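PDB 2YNQ: ESSB from Geobacillus thermodenitrificans, which is an integral membrane component of the type VII secretion system, represented here by its extracellular, all-helical fragment, and probably self-associates. Local coordinates for the interface of chains A and B. Sequence-based numbering; all coordinates share one arbitrary frame. Chains: chain A/B, ESSB.

The interface of chains A and B. Residues chain A 106-107, 110-111, 114, 138; chain B 53-57, 62.
In this extracellular fragment of an EssB (YukC) family protein, the loop after helix 41-53 of chain B lies against helix 102-117 of chain A. The patch is one part of the A-B interface. The protein is likely to bind copies of itself, but this pairing may not be the biological one. B:Ser56 and A:Leu110 bury most surface. B:Ser56 turns OG anti to its carbonyl carbon (chi1 -62°) and donates a hydrogen bond of 2.7 Å to the carboxylate oxygen OE2 of A:Glu114. The donor sits well above the carboxylate plane, 59° out of it. Water 1 bridges the same OE2 to the backbone N of B:Ser56, and water 3 bridges it to the carbonyl O of B:Thr54. The hydroxyl and both waters thus grip one oxygen, which may favour the ionised acid, although the like charge of B:Glu55 would work against it. A:Leu110 forks over the loop. CD2 of A:Leu110 packs 3.8 Å from CA of B:Thr54. CD1 of A:Leu110 meets the guanidinium of B:Arg62 tip to tip, at the edge and in plane, 3.4 Å from NH2. Water 2 links the carbonyl O of A:Leu110 to that of B:Thr54. A:Tyr107 holds CG anti to its backbone N (chi1 -174°), and ring atom CD1 lies 3.4 Å from the carbonyl O of B:Leu57. CG of A:Lys111 lies above the rim of one ring face, and NZ of A:Lys111 donates to the phenol OH of A:Tyr107 at 3.0 Å. An alanine in place of A:Tyr107 would probably loosen the loop near B:Leu57 and leave the A:Lys111 amine less fixed. Past A:Leu110, A:Ile138 and B:Met53 run alongside in opposite senses, CG2 of A:Ile138 3.9 Å from CE of B:Met53.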
ATOM      1  N   VAL A 106     -10.969  -1.880   4.552  1.00 45.61           N
ATOM      2  CA  VAL A 106     -10.268  -2.437   3.387  1.00 45.67           C
ATOM      3  C   VAL A 106      -8.760  -2.193   3.448  1.00 45.16           C
ATOM      4  O   VAL A 106      -7.983  -3.131   3.274  1.00 45.70           O
ATOM      5  CB  VAL A 106     -10.876  -1.956   2.043  1.00 45.70           C
ATOM      6  CG1 VAL A 106     -10.050  -2.451   0.875  1.00 45.01           C
ATOM      7  CG2 VAL A 106     -12.325  -2.457   1.914  1.00 46.45           C
ATOM      8  N   TYR A 107      -8.345  -0.960   3.753  1.00 44.86           N
ATOM      9  CA  TYR A 107      -6.920  -0.640   3.826  1.00 44.00           C
ATOM     10  C   TYR A 107      -6.239  -1.403   4.957  1.00 44.09           C
ATOM     11  O   TYR A 107      -5.143  -1.937   4.798  1.00 44.58           O
ATOM     12  CB  TYR A 107      -6.681   0.879   3.944  1.00 44.16           C
ATOM     13  CG  TYR A 107      -5.213   1.287   3.878  1.00 44.65           C
ATOM     14  CD1 TYR A 107      -4.463   1.093   2.701  1.00 45.09           C
ATOM     15  CD2 TYR A 107      -4.567   1.844   4.989  1.00 44.03           C
ATOM     16  CE1 TYR A 107      -3.107   1.458   2.624  1.00 45.72           C
ATOM     17  CE2 TYR A 107      -3.205   2.230   4.922  1.00 45.20           C
ATOM     18  CZ  TYR A 107      -2.487   2.038   3.741  1.00 47.03           C
ATOM     19  OH  TYR A 107      -1.150   2.382   3.668  1.00 47.33           O
ATOM     20  N   LEU A 110      -5.785  -5.145   4.037  1.00 44.31           N
ATOM     21  CA  LEU A 110      -4.633  -5.247   3.156  1.00 44.04           C
ATOM     22  C   LEU A 110      -3.332  -5.176   3.921  1.00 45.16           C
ATOM     23  O   LEU A 110      -2.432  -5.952   3.659  1.00 45.93           O
ATOM     24  CB  LEU A 110      -4.689  -4.175   2.070  1.00 42.80           C
ATOM     25  CG  LEU A 110      -5.783  -4.436   1.043  1.00 42.07           C
ATOM     26  CD1 LEU A 110      -6.186  -3.167   0.327  1.00 39.90           C
ATOM     27  CD2 LEU A 110      -5.353  -5.519   0.072  1.00 40.54           C
ATOM     28  N   LYS A 111      -3.231  -4.261   4.882  1.00 46.07           N
ATOM     29  CA  LYS A 111      -2.019  -4.175   5.695  1.00 47.60           C
ATOM     30  C   LYS A 111      -1.900  -5.382   6.651  1.00 49.10           C
ATOM     31  O   LYS A 111      -0.803  -5.913   6.865  1.00 49.68           O
ATOM     32  CB  LYS A 111      -1.951  -2.812   6.410  1.00 47.42           C
ATOM     33  CG  LYS A 111      -1.347  -1.671   5.532  1.00 49.64           C
ATOM     34  CD  LYS A 111       0.211  -1.684   5.625  1.00 55.60           C
ATOM     35  CE  LYS A 111       0.897  -0.611   4.779  1.00 59.16           C
ATOM     36  NZ  LYS A 111       0.824   0.799   5.331  1.00 60.69           N
ATOM     37  N   GLU A 114      -0.544  -8.446   5.064  1.00 56.16           N
ATOM     38  CA  GLU A 114       0.915  -8.377   5.066  1.00 58.22           C
ATOM     39  C   GLU A 114       1.541  -8.763   6.401  1.00 59.92           C
ATOM     40  O   GLU A 114       2.637  -9.312   6.424  1.00 61.09           O
ATOM     41  CB  GLU A 114       1.393  -6.971   4.647  1.00 57.44           C
ATOM     42  CG  GLU A 114       1.274  -6.714   3.154  1.00 58.60           C
ATOM     43  CD  GLU A 114       1.472  -5.245   2.740  1.00 61.03           C
ATOM     44  OE1 GLU A 114       1.920  -4.424   3.568  1.00 61.79           O
ATOM     45  OE2 GLU A 114       1.188  -4.921   1.556  1.00 61.14           O
ATOM     46  N   ILE A 138     -11.431  -9.546   0.939  1.00 45.60           N
ATOM     47  CA  ILE A 138     -11.012  -8.543  -0.039  1.00 44.28           C
ATOM     48  C   ILE A 138     -11.767  -8.686  -1.373  1.00 44.61           C
ATOM     49  O   ILE A 138     -12.189  -7.685  -1.976  1.00 43.68           O
ATOM     50  CB  ILE A 138      -9.475  -8.638  -0.286  1.00 44.21           C
ATOM     51  CG1 ILE A 138      -8.699  -8.191   0.949  1.00 43.66           C
ATOM     52  CG2 ILE A 138      -9.024  -7.838  -1.516  1.00 42.13           C
ATOM     53  CD1 ILE A 138      -7.217  -8.683   0.896  1.00 44.64           C
TER
ATOM     54  N   MET B  53      -4.884  -7.182  -6.424  1.00 40.67           N
ATOM     55  CA  MET B  53      -5.954  -7.274  -5.440  1.00 41.82           C
ATOM     56  C   MET B  53      -5.413  -7.168  -4.024  1.00 41.68           C
ATOM     57  O   MET B  53      -6.151  -6.805  -3.082  1.00 42.29           O
ATOM     58  CB  MET B  53      -6.741  -8.585  -5.586  1.00 42.36           C
ATOM     59  CG  MET B  53      -7.598  -8.690  -6.845  1.00 45.64           C
ATOM     60  SD  MET B  53      -9.001  -7.551  -6.830  1.00 56.89           S
ATOM     61  CE  MET B  53      -9.817  -8.097  -5.329  1.00 51.80           C
ATOM     62  N   THR B  54      -4.133  -7.492  -3.867  1.00 40.44           N
ATOM     63  CA  THR B  54      -3.523  -7.539  -2.547  1.00 40.56           C
ATOM     64  C   THR B  54      -2.499  -6.413  -2.351  1.00 41.10           C
ATOM     65  O   THR B  54      -1.744  -6.417  -1.381  1.00 41.51           O
ATOM     66  CB  THR B  54      -2.843  -8.907  -2.309  1.00 40.30           C
ATOM     67  OG1 THR B  54      -1.867  -9.146  -3.334  1.00 39.13           O
ATOM     68  CG2 THR B  54      -3.856 -10.016  -2.352  1.00 39.81           C
ATOM     69  N   GLU B  55      -2.443  -5.465  -3.278  1.00 41.27           N
ATOM     70  CA  GLU B  55      -1.567  -4.300  -3.116  1.00 42.41           C
ATOM     71  C   GLU B  55      -2.185  -3.341  -2.085  1.00 43.90           C
ATOM     72  O   GLU B  55      -3.351  -2.978  -2.192  1.00 44.54           O
ATOM     73  CB  GLU B  55      -1.350  -3.605  -4.467  1.00 41.06           C
ATOM     74  CG  GLU B  55      -0.403  -2.425  -4.442  1.00 41.34           C
ATOM     75  CD  GLU B  55       1.058  -2.812  -4.248  1.00 41.89           C
ATOM     76  OE1 GLU B  55       1.399  -4.013  -4.275  1.00 41.10           O
ATOM     77  OE2 GLU B  55       1.884  -1.898  -4.054  1.00 42.19           O
ATOM     78  N   SER B  56      -1.417  -2.960  -1.077  1.00 45.29           N
ATOM     79  CA  SER B  56      -1.888  -1.997  -0.059  1.00 47.72           C
ATOM     80  C   SER B  56      -2.008  -0.605  -0.615  1.00 47.75           C
ATOM     81  O   SER B  56      -1.108   0.185  -0.450  1.00 48.70           O
ATOM     82  CB  SER B  56      -0.898  -1.908   1.089  1.00 47.91           C
ATOM     83  OG  SER B  56      -0.787  -3.158   1.720  1.00 52.08           O
ATOM     84  N   LEU B  57      -3.117  -0.313  -1.266  1.00 48.61           N
ATOM     85  CA  LEU B  57      -3.396   1.009  -1.784  1.00 49.41           C
ATOM     86  C   LEU B  57      -4.448   1.657  -0.913  1.00 50.72           C
ATOM     87  O   LEU B  57      -5.424   1.013  -0.536  1.00 51.55           O
ATOM     88  CB  LEU B  57      -3.920   0.916  -3.222  1.00 48.91           C
ATOM     89  CG  LEU B  57      -3.019   0.320  -4.296  1.00 48.29           C
ATOM     90  CD1 LEU B  57      -3.842  -0.178  -5.450  1.00 48.22           C
ATOM     91  CD2 LEU B  57      -2.030   1.346  -4.793  1.00 48.67           C
ATOM     92  N   ARG B  62      -5.713   4.196  -5.106  1.00 53.79           N
ATOM     93  CA  ARG B  62      -6.611   3.412  -5.921  1.00 55.20           C
ATOM     94  C   ARG B  62      -7.285   4.215  -7.021  1.00 56.26           C
ATOM     95  O   ARG B  62      -7.339   3.773  -8.161  1.00 56.09           O
ATOM     96  CB  ARG B  62      -7.682   2.847  -5.013  1.00 56.42           C
ATOM     97  CG  ARG B  62      -8.271   1.555  -5.438  1.00 59.05           C
ATOM     98  CD  ARG B  62      -9.247   1.140  -4.347  1.00 66.08           C
ATOM     99  NE  ARG B  62      -8.531   0.587  -3.196  1.00 67.34           N
ATOM    100  CZ  ARG B  62      -8.221  -0.698  -3.080  1.00 66.57           C
ATOM    101  NH1 ARG B  62      -8.573  -1.546  -4.029  1.00 64.91           N
ATOM    102  NH2 ARG B  62      -7.568  -1.129  -2.017  1.00 68.30           N
TER
HETATM  103  O   HOH W   1       1.480  -4.047  -0.982  1.00 42.35           O
HETATM  104  O   HOH W   2      -2.110  -7.284   1.150  1.00 49.10           O
HETATM  105  O   HOH W   3       0.715  -7.070  -0.646  1.00 55.41           O